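Local coordinates for peroxisomal fatty acid beta-oxidation multifunctional protein MFP2 (Arabidopsis thaliana, PDB 2WTB), which hydrates long-chain enoyl-CoAs and oxidises 3-hydroxyacyl-CoAs in peroxisomal fatty acid beta-oxidation during seed germination, at residues E226-T238 against L249-S261. Numbering follows the deposited sequence.
Sequences EAREILTFAKAQT and LMCLDAIEVGIVS
K235 runs extended from the helix and bends only at its end (chi4 -66°), which brings NZ to D253. E256 places CG anti to its backbone N (chi1 -178°), and its extended chain sets OE1 toward R228 and OE2 near K235 CE, with K235 NZ beyond salt-bridge range of OE2. The motif is an antiparallel helix pair: helices 224-241 and 247-260 follow each other in the chain, and their segments run at 175° with axes 10.1 Å apart. The pair probably belongs to the crotonase-like N-terminal part. L231 is a knob in the hole formed by L252, I255, E256 and I259. Its CD1 lies 3.5 Å from E256 CB, and its CD2 meets I255 CG2 at 3.9 Å. K235 is a second knob, among L249, L252, D253 and E256. The aliphatic part of K235 and the L252 side chain run antiparallel alongside each other, with K235 CG 3.7 Å from L252 CD1. K235 NZ then donates to D253 OD1 at 2.8 Å, a salt bridge on the anti side of the carboxylate and tilted out of its plane. With an alanine in place of K235, D253 OD1 would probably lose its ammonium partner and L252 CD1 the aliphatic chain packed on it. Where the C-terminal end of 226-238 meets the start of 249-261, L249 CD2 packs on T238 CG2. L252 also touches L164 of helix 160-169, and I255 touches T151 of helix 150-158. I255 lies about 10 Å, side chain to side chain, from E119, the predicted nucleophile. Toward the start of 226-238, E256 OE1 comes to the edge of the R228 guanidinium, in its plane, in a long salt bridge. V260 CG2 covers one face of that guanidinium, 3.5 Å from R228 NH2.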
ATOM      1  N   GLU A 226      -8.221 -35.341   0.714  1.00 84.52           N
ATOM      2  CA  GLU A 226      -8.473 -34.180   1.563  1.00 93.59           C
ATOM      3  C   GLU A 226      -7.729 -32.944   1.068  1.00 91.33           C
ATOM      4  O   GLU A 226      -8.223 -31.823   1.191  1.00 84.58           O
ATOM      5  CB  GLU A 226      -8.080 -34.479   3.009  1.00106.68           C
ATOM      6  CG  GLU A 226      -8.280 -33.307   3.952  1.00117.64           C
ATOM      7  CD  GLU A 226      -7.805 -33.607   5.356  1.00129.16           C
ATOM      8  OE1 GLU A 226      -7.193 -34.676   5.563  1.00130.19           O
ATOM      9  OE2 GLU A 226      -8.041 -32.771   6.254  1.00136.61           O
ATOM     10  N   ALA A 227      -6.537 -33.150   0.518  1.00 88.51           N
ATOM     11  CA  ALA A 227      -5.769 -32.051  -0.047  1.00 83.33           C
ATOM     12  C   ALA A 227      -6.579 -31.372  -1.144  1.00 88.91           C
ATOM     13  O   ALA A 227      -6.566 -30.146  -1.267  1.00 97.76           O
ATOM     14  CB  ALA A 227      -4.441 -32.546  -0.591  1.00 76.52           C
ATOM     15  N   ARG A 228      -7.288 -32.173  -1.936  1.00 82.25           N
ATOM     16  CA  ARG A 228      -8.151 -31.637  -2.984  1.00 87.38           C
ATOM     17  C   ARG A 228      -9.310 -30.847  -2.389  1.00 85.37           C
ATOM     18  O   ARG A 228      -9.765 -29.862  -2.970  1.00 75.91           O
ATOM     19  CB  ARG A 228      -8.687 -32.756  -3.881  1.00 93.04           C
ATOM     20  CG  ARG A 228      -7.716 -33.208  -4.957  1.00102.25           C
ATOM     21  CD  ARG A 228      -8.455 -33.850  -6.118  1.00116.19           C
ATOM     22  NE  ARG A 228      -7.586 -34.074  -7.268  1.00127.87           N
ATOM     23  CZ  ARG A 228      -7.170 -35.270  -7.670  1.00139.12           C
ATOM     24  NH1 ARG A 228      -7.551 -36.359  -7.017  1.00143.34           N
ATOM     25  NH2 ARG A 228      -6.381 -35.378  -8.730  1.00143.65           N
ATOM     26  N   GLU A 229      -9.782 -31.287  -1.228  1.00 88.07           N
ATOM     27  CA  GLU A 229     -10.855 -30.599  -0.524  1.00 91.44           C
ATOM     28  C   GLU A 229     -10.377 -29.234  -0.037  1.00 91.25           C
ATOM     29  O   GLU A 229     -11.108 -28.244  -0.097  1.00 89.66           O
ATOM     30  CB  GLU A 229     -11.334 -31.445   0.656  1.00 97.03           C
ATOM     31  CG  GLU A 229     -12.647 -30.989   1.266  1.00110.49           C
ATOM     32  CD  GLU A 229     -13.163 -31.957   2.314  1.00118.98           C
ATOM     33  OE1 GLU A 229     -12.396 -32.855   2.721  1.00122.42           O
ATOM     34  OE2 GLU A 229     -14.334 -31.821   2.728  1.00121.61           O
ATOM     35  N   ILE A 230      -9.137 -29.191   0.439  1.00 81.50           N
ATOM     36  CA  ILE A 230      -8.538 -27.959   0.930  1.00 80.95           C
ATOM     37  C   ILE A 230      -8.231 -27.004  -0.220  1.00 82.53           C
ATOM     38  O   ILE A 230      -8.446 -25.796  -0.112  1.00 72.14           O
ATOM     39  CB  ILE A 230      -7.248 -28.249   1.722  1.00 75.74           C
ATOM     40  CG1 ILE A 230      -7.587 -28.931   3.048  1.00 66.86           C
ATOM     41  CG2 ILE A 230      -6.478 -26.971   1.973  1.00 63.90           C
ATOM     42  CD1 ILE A 230      -6.393 -29.520   3.753  1.00 64.29           C
ATOM     43  N   LEU A 231      -7.733 -27.556  -1.323  1.00 84.00           N
ATOM     44  CA  LEU A 231      -7.403 -26.763  -2.503  1.00 80.98           C
ATOM     45  C   LEU A 231      -8.656 -26.218  -3.181  1.00 81.20           C
ATOM     46  O   LEU A 231      -8.709 -25.052  -3.572  1.00 75.66           O
ATOM     47  CB  LEU A 231      -6.578 -27.593  -3.491  1.00 80.52           C
ATOM     48  CG  LEU A 231      -5.102 -27.782  -3.130  1.00 75.65           C
ATOM     49  CD1 LEU A 231      -4.513 -28.996  -3.833  1.00 72.46           C
ATOM     50  CD2 LEU A 231      -4.308 -26.526  -3.455  1.00 67.21           C
ATOM     51  N   THR A 232      -9.663 -27.070  -3.327  1.00 78.89           N
ATOM     52  CA  THR A 232     -10.934 -26.643  -3.891  1.00 87.18           C
ATOM     53  C   THR A 232     -11.505 -25.485  -3.080  1.00 87.43           C
ATOM     54  O   THR A 232     -11.831 -24.432  -3.626  1.00 89.23           O
ATOM     55  CB  THR A 232     -11.947 -27.804  -3.939  1.00 90.92           C
ATOM     56  OG1 THR A 232     -11.670 -28.631  -5.076  1.00 84.39           O
ATOM     57  CG2 THR A 232     -13.368 -27.272  -4.042  1.00 83.26           C
ATOM     58  N   PHE A 233     -11.610 -25.683  -1.769  1.00 84.01           N
ATOM     59  CA  PHE A 233     -12.129 -24.652  -0.880  1.00 88.75           C
ATOM     60  C   PHE A 233     -11.430 -23.316  -1.121  1.00 96.31           C
ATOM     61  O   PHE A 233     -12.085 -22.308  -1.390  1.00 79.44           O
ATOM     62  CB  PHE A 233     -11.967 -25.080   0.581  1.00 86.70           C
ATOM     63  CG  PHE A 233     -12.453 -24.057   1.570  1.00 89.44           C
ATOM     64  CD1 PHE A 233     -13.752 -24.096   2.045  1.00 87.67           C
ATOM     65  CD2 PHE A 233     -11.608 -23.059   2.028  1.00 94.78           C
ATOM     66  CE1 PHE A 233     -14.201 -23.159   2.955  1.00 87.64           C
ATOM     67  CE2 PHE A 233     -12.051 -22.120   2.939  1.00 95.66           C
ATOM     68  CZ  PHE A 233     -13.350 -22.170   3.403  1.00 94.57           C
ATOM     69  N   ALA A 234     -10.102 -23.321  -1.024  1.00 85.55           N
ATOM     70  CA  ALA A 234      -9.301 -22.117  -1.237  1.00 80.65           C
ATOM     71  C   ALA A 234      -9.671 -21.414  -2.538  1.00 88.59           C
ATOM     72  O   ALA A 234     -10.019 -20.236  -2.535  1.00 86.54           O
ATOM     73  CB  ALA A 234      -7.819 -22.459  -1.224  1.00 75.81           C
ATOM     74  N   LYS A 235      -9.589 -22.145  -3.646  1.00 96.64           N
ATOM     75  CA  LYS A 235      -9.959 -21.609  -4.950  1.00 97.26           C
ATOM     76  C   LYS A 235     -11.312 -20.914  -4.878  1.00103.88           C
ATOM     77  O   LYS A 235     -11.481 -19.801  -5.379  1.00 96.88           O
ATOM     78  CB  LYS A 235     -10.029 -22.728  -5.991  1.00 88.34           C
ATOM     79  CG  LYS A 235      -8.706 -23.410  -6.289  1.00 89.69           C
ATOM     80  CD  LYS A 235      -8.925 -24.644  -7.152  1.00103.32           C
ATOM     81  CE  LYS A 235      -7.609 -25.243  -7.618  1.00107.93           C
ATOM     82  NZ  LYS A 235      -6.889 -24.333  -8.548  1.00111.59           N
ATOM     83  N   ALA A 236     -12.270 -21.584  -4.246  1.00111.98           N
ATOM     84  CA  ALA A 236     -13.636 -21.084  -4.157  1.00107.74           C
ATOM     85  C   ALA A 236     -13.718 -19.723  -3.473  1.00 99.47           C
ATOM     86  O   ALA A 236     -14.330 -18.796  -4.001  1.00103.41           O
ATOM     87  CB  ALA A 236     -14.523 -22.094  -3.440  1.00105.72           C
ATOM     88  N   GLN A 237     -13.101 -19.602  -2.301  1.00 96.50           N
ATOM     89  CA  GLN A 237     -13.198 -18.369  -1.527  1.00103.93           C
ATOM     90  C   GLN A 237     -12.271 -17.275  -2.055  1.00108.04           C
ATOM     91  O   GLN A 237     -12.406 -16.108  -1.686  1.00109.67           O
ATOM     92  CB  GLN A 237     -12.930 -18.630  -0.045  1.00105.10           C
ATOM     93  CG  GLN A 237     -11.464 -18.746   0.318  1.00115.62           C
ATOM     94  CD  GLN A 237     -11.233 -18.628   1.810  1.00127.39           C
ATOM     95  OE1 GLN A 237     -12.181 -18.606   2.596  1.00131.54           O
ATOM     96  NE2 GLN A 237      -9.968 -18.548   2.211  1.00128.20           N
ATOM     97  N   THR A 238     -11.333 -17.652  -2.917  1.00102.40           N
ATOM     98  CA  THR A 238     -10.457 -16.678  -3.559  1.00 91.11           C
ATOM     99  C   THR A 238     -11.187 -16.020  -4.726  1.00 96.24           C
ATOM    100  O   THR A 238     -10.860 -14.903  -5.130  1.00 91.13           O
ATOM    101  CB  THR A 238      -9.136 -17.320  -4.039  1.00 80.75           C
ATOM    102  OG1 THR A 238      -8.370 -17.740  -2.904  1.00 80.06           O
ATOM    103  CG2 THR A 238      -8.314 -16.328  -4.846  1.00 77.57           C
ATOM    104  N   LEU A 249      -5.417 -17.981  -8.238  1.00 87.05           N
ATOM    105  CA  LEU A 249      -5.928 -19.266  -8.698  1.00 84.51           C
ATOM    106  C   LEU A 249      -4.881 -19.981  -9.539  1.00 86.19           C
ATOM    107  O   LEU A 249      -4.740 -21.202  -9.466  1.00 82.13           O
ATOM    108  CB  LEU A 249      -7.208 -19.075  -9.510  1.00 82.05           C
ATOM    109  CG  LEU A 249      -8.300 -18.241  -8.842  1.00 94.50           C
ATOM    110  CD1 LEU A 249      -9.434 -17.980  -9.818  1.00104.44           C
ATOM    111  CD2 LEU A 249      -8.808 -18.925  -7.581  1.00 93.38           C
ATOM    112  N   MET A 250      -4.151 -19.212 -10.341  1.00 72.81           N
ATOM    113  CA  MET A 250      -3.080 -19.764 -11.159  1.00 75.74           C
ATOM    114  C   MET A 250      -1.976 -20.332 -10.277  1.00 78.28           C
ATOM    115  O   MET A 250      -1.289 -21.280 -10.656  1.00 83.77           O
ATOM    116  CB  MET A 250      -2.507 -18.693 -12.088  1.00 77.50           C
ATOM    117  CG  MET A 250      -3.506 -18.128 -13.086  1.00 80.73           C
ATOM    118  SD  MET A 250      -2.792 -16.832 -14.120  1.00 84.37           S
ATOM    119  CE  MET A 250      -4.162 -16.484 -15.221  1.00195.63           C
ATOM    120  N   CYS A 251      -1.816 -19.746  -9.095  1.00 68.17           N
ATOM    121  CA  CYS A 251      -0.812 -20.204  -8.142  1.00 65.72           C
ATOM    122  C   CYS A 251      -1.288 -21.466  -7.435  1.00 83.30           C
ATOM    123  O   CYS A 251      -0.493 -22.356  -7.129  1.00 63.96           O
ATOM    124  CB  CYS A 251      -0.505 -19.111  -7.116  1.00 63.96           C
ATOM    125  SG  CYS A 251       0.632 -19.620  -5.804  1.00 66.51           S
ATOM    126  N   LEU A 252      -2.590 -21.536  -7.172  1.00 66.32           N
ATOM    127  CA  LEU A 252      -3.173 -22.708  -6.536  1.00 81.21           C
ATOM    128  C   LEU A 252      -3.076 -23.917  -7.460  1.00 75.88           C
ATOM    129  O   LEU A 252      -2.936 -25.050  -7.000  1.00 76.65           O
ATOM    130  CB  LEU A 252      -4.628 -22.446  -6.150  1.00 67.27           C
ATOM    131  CG  LEU A 252      -4.835 -21.451  -5.006  1.00 74.21           C
ATOM    132  CD1 LEU A 252      -6.296 -21.043  -4.903  1.00 77.10           C
ATOM    133  CD2 LEU A 252      -4.337 -22.034  -3.692  1.00 63.65           C
ATOM    134  N   ASP A 253      -3.149 -23.665  -8.762  1.00 71.48           N
ATOM    135  CA  ASP A 253      -2.972 -24.715  -9.756  1.00 75.05           C
ATOM    136  C   ASP A 253      -1.627 -25.410  -9.576  1.00 77.18           C
ATOM    137  O   ASP A 253      -1.562 -26.633  -9.452  1.00 68.25           O
ATOM    138  CB  ASP A 253      -3.068 -24.142 -11.171  1.00 89.86           C
ATOM    139  CG  ASP A 253      -4.489 -23.803 -11.565  1.00 96.87           C
ATOM    140  OD1 ASP A 253      -5.423 -24.297 -10.901  1.00 93.43           O
ATOM    141  OD2 ASP A 253      -4.669 -23.044 -12.542  1.00101.56           O
ATOM    142  N   ALA A 254      -0.557 -24.622  -9.569  1.00 67.48           N
ATOM    143  CA  ALA A 254       0.788 -25.160  -9.421  1.00 65.89           C
ATOM    144  C   ALA A 254       0.913 -25.987  -8.149  1.00 74.15           C
ATOM    145  O   ALA A 254       1.652 -26.973  -8.109  1.00 67.13           O
ATOM    146  CB  ALA A 254       1.814 -24.035  -9.426  1.00 64.96           C
ATOM    147  N   ILE A 255       0.190 -25.583  -7.110  1.00 76.76           N
ATOM    148  CA  ILE A 255       0.246 -26.276  -5.829  1.00 80.51           C
ATOM    149  C   ILE A 255      -0.419 -27.646  -5.925  1.00 83.25           C
ATOM    150  O   ILE A 255       0.136 -28.648  -5.474  1.00 60.51           O
ATOM    151  CB  ILE A 255      -0.407 -25.445  -4.699  1.00 77.00           C
ATOM    152  CG1 ILE A 255       0.310 -24.101  -4.541  1.00 82.56           C
ATOM    153  CG2 ILE A 255      -0.381 -26.210  -3.386  1.00 66.41           C
ATOM    154  CD1 ILE A 255      -0.179 -23.273  -3.369  1.00 58.67           C
ATOM    155  N   GLU A 256      -1.605 -27.682  -6.526  1.00 63.85           N
ATOM    156  CA  GLU A 256      -2.354 -28.923  -6.678  1.00 78.25           C
ATOM    157  C   GLU A 256      -1.604 -29.937  -7.539  1.00 79.70           C
ATOM    158  O   GLU A 256      -1.495 -31.109  -7.176  1.00 73.06           O
ATOM    159  CB  GLU A 256      -3.736 -28.647  -7.273  1.00 84.11           C
ATOM    160  CG  GLU A 256      -4.604 -29.885  -7.423  1.00 75.74           C
ATOM    161  CD  GLU A 256      -6.046 -29.547  -7.736  1.00 83.39           C
ATOM    162  OE1 GLU A 256      -6.888 -30.471  -7.743  1.00 93.17           O
ATOM    163  OE2 GLU A 256      -6.337 -28.355  -7.971  1.00 80.95           O
ATOM    164  N   VAL A 257      -1.091 -29.479  -8.676  1.00 66.26           N
ATOM    165  CA  VAL A 257      -0.338 -30.343  -9.577  1.00 70.32           C
ATOM    166  C   VAL A 257       0.828 -31.016  -8.859  1.00 66.31           C
ATOM    167  O   VAL A 257       1.052 -32.218  -9.010  1.00 67.73           O
ATOM    168  CB  VAL A 257       0.194 -29.562 -10.792  1.00 73.62           C
ATOM    169  CG1 VAL A 257       1.081 -30.452 -11.652  1.00 71.39           C
ATOM    170  CG2 VAL A 257      -0.961 -29.005 -11.604  1.00 70.82           C
ATOM    171  N   GLY A 258       1.567 -30.237  -8.076  1.00 62.70           N
ATOM    172  CA  GLY A 258       2.698 -30.760  -7.337  1.00 64.04           C
ATOM    173  C   GLY A 258       2.299 -31.828  -6.340  1.00 73.14           C
ATOM    174  O   GLY A 258       3.041 -32.780  -6.101  1.00 58.20           O
ATOM    175  N   ILE A 259       1.121 -31.668  -5.749  1.00 59.49           N
ATOM    176  CA  ILE A 259       0.623 -32.633  -4.778  1.00 84.77           C
ATOM    177  C   ILE A 259       0.136 -33.907  -5.464  1.00 83.77           C
ATOM    178  O   ILE A 259       0.455 -35.016  -5.036  1.00 79.89           O
ATOM    179  CB  ILE A 259      -0.519 -32.039  -3.937  1.00 80.09           C
ATOM    180  CG1 ILE A 259       0.009 -30.904  -3.061  1.00 81.25           C
ATOM    181  CG2 ILE A 259      -1.169 -33.114  -3.085  1.00 69.74           C
ATOM    182  CD1 ILE A 259      -1.062 -30.205  -2.258  1.00 90.17           C
ATOM    183  N   VAL A 260      -0.629 -33.738  -6.536  1.00 82.95           N
ATOM    184  CA  VAL A 260      -1.243 -34.859  -7.235  1.00 78.60           C
ATOM    185  C   VAL A 260      -0.275 -35.579  -8.171  1.00 79.52           C
ATOM    186  O   VAL A 260      -0.007 -36.768  -8.002  1.00 79.61           O
ATOM    187  CB  VAL A 260      -2.474 -34.402  -8.037  1.00 75.89           C
ATOM    188  CG1 VAL A 260      -2.958 -35.516  -8.943  1.00 86.79           C
ATOM    189  CG2 VAL A 260      -3.580 -33.954  -7.094  1.00 72.48           C
ATOM    190  N   SER A 261       0.247 -34.855  -9.155  1.00 74.47           N
ATOM    191  CA  SER A 261       1.127 -35.451 -10.155  1.00 68.38           C
ATOM    192  C   SER A 261       2.567 -35.573  -9.666  1.00 72.49           C
ATOM    193  O   SER A 261       3.453 -35.985 -10.414  1.00 80.27           O
ATOM    194  CB  SER A 261       1.082 -34.645 -11.453  1.00 67.76           C
ATOM    195  OG  SER A 261      -0.251 -34.473 -11.902  1.00 69.84           O
TER